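Local coordinates for NOL1/NOP2/sun family protein (Enterococcus faecium, PDB 3M4X) that probably methylates ribosomal RNA through a Rossmann-type methyltransferase domain, with a PUA-like domain that probably contributes RNA binding, at residues 40-45 against 67-72; 99-104 against 121-126. All coordinates share one frame; numbering follows the deposited sequence.

Contact 1: residues 40-45 against 67-72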
# COMPACT_ATOMS: atom_id res chain seq x y z
N PHE A 40 13.20 -0.22 -2.14
CA PHE A 40 12.29 0.56 -1.32
C PHE A 40 11.92 1.79 -2.09
O PHE A 40 12.52 2.08 -3.12
CB PHE A 40 12.93 0.94 0.02
CG PHE A 40 14.11 1.86 -0.09
CD1 PHE A 40 13.97 3.22 0.09
CD2 PHE A 40 15.38 1.35 -0.36
CE1 PHE A 40 15.06 4.07 0.00
CE2 PHE A 40 16.49 2.20 -0.46
CZ PHE A 40 16.33 3.56 -0.28
N ARG A 41 10.91 2.51 -1.61
CA ARG A 41 10.46 3.75 -2.22
C ARG A 41 10.46 4.92 -1.24
O ARG A 41 10.22 4.74 -0.04
CB ARG A 41 9.04 3.60 -2.78
CG ARG A 41 8.93 2.84 -4.08
CD ARG A 41 7.47 2.73 -4.52
NE ARG A 41 6.78 1.75 -3.70
CZ ARG A 41 5.89 2.02 -2.76
NH1 ARG A 41 5.52 3.26 -2.50
NH2 ARG A 41 5.36 1.03 -2.07
N TRP A 42 10.73 6.11 -1.76
CA TRP A 42 10.52 7.32 -1.01
C TRP A 42 9.06 7.77 -1.17
O TRP A 42 8.30 7.21 -1.98
CB TRP A 42 11.52 8.43 -1.42
CG TRP A 42 11.46 8.86 -2.85
CD1 TRP A 42 12.11 8.28 -3.91
CD2 TRP A 42 10.72 9.96 -3.39
NE1 TRP A 42 11.83 8.97 -5.07
CE2 TRP A 42 10.97 9.99 -4.78
CE3 TRP A 42 9.89 10.93 -2.82
CZ2 TRP A 42 10.41 10.96 -5.61
CZ3 TRP A 42 9.33 11.88 -3.65
CH2 TRP A 42 9.59 11.89 -5.03
N ASN A 43 8.68 8.77 -0.39
CA ASN A 43 7.29 9.11 -0.19
C ASN A 43 6.99 10.57 -0.55
O ASN A 43 7.34 11.48 0.20
CB ASN A 43 6.90 8.82 1.27
CG ASN A 43 5.41 8.93 1.50
OD1 ASN A 43 4.68 9.37 0.63
ND2 ASN A 43 4.96 8.53 2.68
N PRO A 44 6.34 10.79 -1.71
CA PRO A 44 5.98 12.12 -2.21
C PRO A 44 4.89 12.76 -1.35
O PRO A 44 4.64 13.96 -1.48
CB PRO A 44 5.42 11.85 -3.61
CG PRO A 44 5.67 10.39 -3.89
CD PRO A 44 5.91 9.70 -2.60
N LEU A 45 4.24 11.98 -0.50
CA LEU A 45 3.27 12.54 0.44
C LEU A 45 3.94 13.33 1.57
O LEU A 45 3.30 14.17 2.21
CB LEU A 45 2.39 11.44 1.03
CG LEU A 45 1.60 10.63 -0.00
CD1 LEU A 45 0.85 9.49 0.67
CD2 LEU A 45 0.63 11.52 -0.80
N SER A 67 9.68 1.79 -10.75
CA SER A 67 8.92 2.89 -10.16
C SER A 67 9.71 4.19 -10.10
O SER A 67 10.87 4.20 -9.73
CB SER A 67 8.41 2.55 -8.75
OG SER A 67 8.13 3.75 -8.02
N ASN A 68 9.03 5.28 -10.45
CA ASN A 68 9.52 6.66 -10.35
C ASN A 68 10.11 7.05 -9.00
O ASN A 68 10.84 8.03 -8.91
CB ASN A 68 8.33 7.59 -10.59
CG ASN A 68 8.48 8.41 -11.84
OD1 ASN A 68 7.55 8.51 -12.64
ND2 ASN A 68 9.65 9.01 -12.03
N GLU A 69 9.75 6.31 -7.96
CA GLU A 69 10.12 6.68 -6.59
C GLU A 69 10.89 5.56 -5.90
O GLU A 69 11.05 5.55 -4.68
CB GLU A 69 8.84 7.02 -5.81
CG GLU A 69 7.96 8.04 -6.56
CD GLU A 69 6.47 7.84 -6.34
OE1 GLU A 69 6.06 6.81 -5.75
OE2 GLU A 69 5.69 8.72 -6.76
N GLY A 70 11.37 4.61 -6.70
CA GLY A 70 12.05 3.44 -6.19
C GLY A 70 13.57 3.54 -6.26
O GLY A 70 14.14 4.18 -7.15
N PHE A 71 14.21 2.87 -5.31
CA PHE A 71 15.65 2.77 -5.20
C PHE A 71 15.99 1.31 -4.95
O PHE A 71 15.23 0.59 -4.31
CB PHE A 71 16.15 3.58 -3.99
CG PHE A 71 16.11 5.07 -4.19
CD1 PHE A 71 15.35 5.86 -3.34
CD2 PHE A 71 16.84 5.67 -5.20
CE1 PHE A 71 15.31 7.23 -3.51
CE2 PHE A 71 16.81 7.04 -5.37
CZ PHE A 71 16.04 7.83 -4.53
N LEU A 72 17.15 0.88 -5.43
CA LEU A 72 17.64 -0.44 -5.07
C LEU A 72 18.32 -0.37 -3.72
O LEU A 72 19.18 0.49 -3.48
CB LEU A 72 18.63 -0.95 -6.12
CG LEU A 72 18.00 -1.20 -7.49
CD1 LEU A 72 19.02 -1.89 -8.41
CD2 LEU A 72 16.73 -2.03 -7.37
O HOH W 1 6.32 5.82 -3.29
O HOH W 2 13.16 8.93 -7.90
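Trp42 and Glu69 cross at about a right angle: Glu69 CB lies over one face of the indole, 3.8 Å from the centroid of its five-membered ring, a CH-pi contact. Beyond it the Glu69 chain bends at chi2, and its OE2 lies 3.3 Å from Pro44 CG. The aromatic neighbour of Trp42 across the contact is Phe71, whose CE1 packs 3.4 Å from Trp42 CD1 with the planes oblique. CB of Phe71 in turn covers a face of Phe40, 3.7 Å from Phe40 CZ, so one residue ties two rings into an aromatic cluster. Trp42 CG stands between its backbone N and carbonyl carbon (chi1 61°), 3.8 Å from Glu69 O, the same oxygen that accepts from Trp42 N at 3.0 Å. Two waters bridge the segments. One accepts from Arg41 NH1 and donates to Glu69 OE1 and Trp42 O, joining a guanidinium and a carboxylate that do not touch; the other lies in the indole plane, accepts from Trp42 NE1 and donates to Asn68 O. Behind these, Phe40 and Phe71 form an antiparallel hydrogen-bonded pair (Phe71 N to Phe40 O 2.9 Å), followed by Arg41 opposite Gly70. A type I turn from Ser67 to Gly70 presents Glu69, steadied by an ST turn in which Ser67 OG accepts from Glu69 N. Strand 39-41 runs between strands 70-72 and 88-89; helix 49-56 packs against Trp42 and Phe71, while Arg41, held by Gln90, reaches helix 118-127.

Contact 2: residues 99-104 against 121-126; sequences TAAAAK and TQLAAQ
The carboxamide of Gln126 turns one face to the chain leaving helix 95-101, with Ala102 CA and Ala103 N both on that side of its plane. Ala103 N donates to Gln126 OE1 at 2.9 Å, coming from well above the carbonyl plane (63° out of it) with a bent N-H...O angle of 139°. Ala102 CA rests 3.7 Å from Gln126 NE2, and that nitrogen donates to Gly98 O in the last turns of the helix. Both ends of the amide are thus gripped by backbone groups, which fixes its rotation. Gln126 CG is anti to its carbonyl carbon (chi1 -79°) and the chain runs on extended, its CB 3.5 Å from Ala103 O. The second amide, Gln122, approaches more loosely: its NE2 stays 4.1 Å from Thr99 OG1 and bonds only weakly to Met95 O, while its OE1 accepts from Gln90 and Thr99 OG1 bonds to Tyr66 O.

These helices belong to the Rossmann-like methyltransferase fold. Helix 118-127 is the crossover of a beta-alpha-beta unit between parallel strands 108-111 and 132-136, and the glycine-rich segment before it matches the motif that binds S-adenosylmethionine in this family.

The apolar part is carried by one methyl: Leu123 CD2 touches Ala101 CB at 3.7 Å and Ala103 CB at 3.8 Å, the two alanines pointing at helix 118-127 from before and after the helix end. Ala102 between them takes a positive phi, ending the helix and freeing Ala103 N from the helical bonding pattern. Beyond Ala103 the chain heads for strand 108-111, with Lys104 N held by Glu107.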
# COMPACT_ATOMS: atom_id res chain seq x y z
N THR A 99 2.83 0.65 -10.28
CA THR A 99 3.14 1.55 -11.39
C THR A 99 2.15 1.35 -12.54
O THR A 99 1.65 2.32 -13.10
CB THR A 99 4.58 1.37 -11.84
OG1 THR A 99 5.45 1.77 -10.77
CG2 THR A 99 4.87 2.21 -13.08
N ALA A 100 1.86 0.10 -12.87
CA ALA A 100 0.87 -0.22 -13.91
C ALA A 100 -0.49 0.40 -13.59
O ALA A 100 -1.18 0.90 -14.48
CB ALA A 100 0.71 -1.72 -14.04
N ALA A 101 -0.84 0.39 -12.31
CA ALA A 101 -2.15 0.85 -11.86
C ALA A 101 -2.37 2.32 -12.14
O ALA A 101 -3.49 2.72 -12.45
CB ALA A 101 -2.35 0.53 -10.38
N ALA A 102 -1.31 3.12 -12.02
CA ALA A 102 -1.40 4.57 -12.22
C ALA A 102 -2.73 5.19 -11.75
O ALA A 102 -3.49 5.75 -12.53
CB ALA A 102 -1.14 4.93 -13.67
N ALA A 103 -2.99 5.07 -10.45
CA ALA A 103 -4.13 5.72 -9.83
C ALA A 103 -4.01 7.24 -10.02
O ALA A 103 -2.92 7.79 -10.09
CB ALA A 103 -4.17 5.39 -8.36
N LYS A 104 -5.15 7.91 -10.10
CA LYS A 104 -5.16 9.35 -10.27
C LYS A 104 -5.78 10.03 -9.06
O LYS A 104 -6.71 9.49 -8.46
CB LYS A 104 -5.93 9.73 -11.53
CG LYS A 104 -5.33 9.19 -12.83
CD LYS A 104 -6.32 9.30 -13.99
CE LYS A 104 -6.87 10.72 -14.14
NZ LYS A 104 -8.01 10.80 -15.11
N THR A 121 0.29 1.55 -0.93
CA THR A 121 1.15 2.62 -0.51
C THR A 121 1.65 3.37 -1.75
O THR A 121 1.73 4.59 -1.74
CB THR A 121 2.26 2.02 0.41
OG1 THR A 121 2.12 2.54 1.74
CG2 THR A 121 3.63 2.23 -0.14
N GLN A 122 1.91 2.66 -2.85
CA GLN A 122 2.21 3.40 -4.08
C GLN A 122 0.98 4.07 -4.71
O GLN A 122 1.08 5.13 -5.33
CB GLN A 122 3.07 2.60 -5.11
CG GLN A 122 2.62 1.22 -5.45
CD GLN A 122 3.74 0.33 -6.05
OE1 GLN A 122 3.73 -0.90 -5.85
NE2 GLN A 122 4.69 0.93 -6.80
N LEU A 123 -0.20 3.48 -4.51
CA LEU A 123 -1.43 4.09 -5.01
C LEU A 123 -1.69 5.41 -4.30
O LEU A 123 -2.02 6.42 -4.91
CB LEU A 123 -2.62 3.16 -4.79
CG LEU A 123 -2.62 1.82 -5.54
CD1 LEU A 123 -3.76 0.93 -5.03
CD2 LEU A 123 -2.76 2.06 -7.04
N ALA A 124 -1.56 5.37 -2.98
CA ALA A 124 -1.78 6.55 -2.18
C ALA A 124 -0.80 7.66 -2.56
O ALA A 124 -1.16 8.84 -2.58
CB ALA A 124 -1.65 6.19 -0.72
N ALA A 125 0.45 7.30 -2.86
CA ALA A 125 1.43 8.30 -3.27
C ALA A 125 0.95 8.93 -4.56
O ALA A 125 1.11 10.13 -4.77
CB ALA A 125 2.84 7.67 -3.47
N GLN A 126 0.35 8.12 -5.42
CA GLN A 126 -0.14 8.58 -6.71
C GLN A 126 -1.34 9.53 -6.55
O GLN A 126 -1.52 10.47 -7.33
CB GLN A 126 -0.53 7.39 -7.59
CG GLN A 126 0.64 6.65 -8.26
CD GLN A 126 0.24 5.25 -8.75
OE1 GLN A 126 -0.86 4.77 -8.45
NE2 GLN A 126 1.11 4.61 -9.51

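Contacts 1 and 2 lie about 11 Å apart, centre to centre, in different sequence families of one chain, and both are partly buried. The first joins strands of the N-terminal domain through main-chain pairing, aromatic rings and water; the second joins the end of helix 95-101 and the chain leaving it to helix 118-127 through small methyls and an amide-to-backbone bond, without aromatic groups. Contact 1 packs on helix 118-127, which belongs to contact 2: Arg41 lies on Thr121 and Gln122, and Leu45 meets Ala124 O. Gln90 couples the two, its OE1 bonding Arg41 and its NE2 bonding Gln122. A second junction brings Ser67 CB against Thr99 OG1 on helix 95-101.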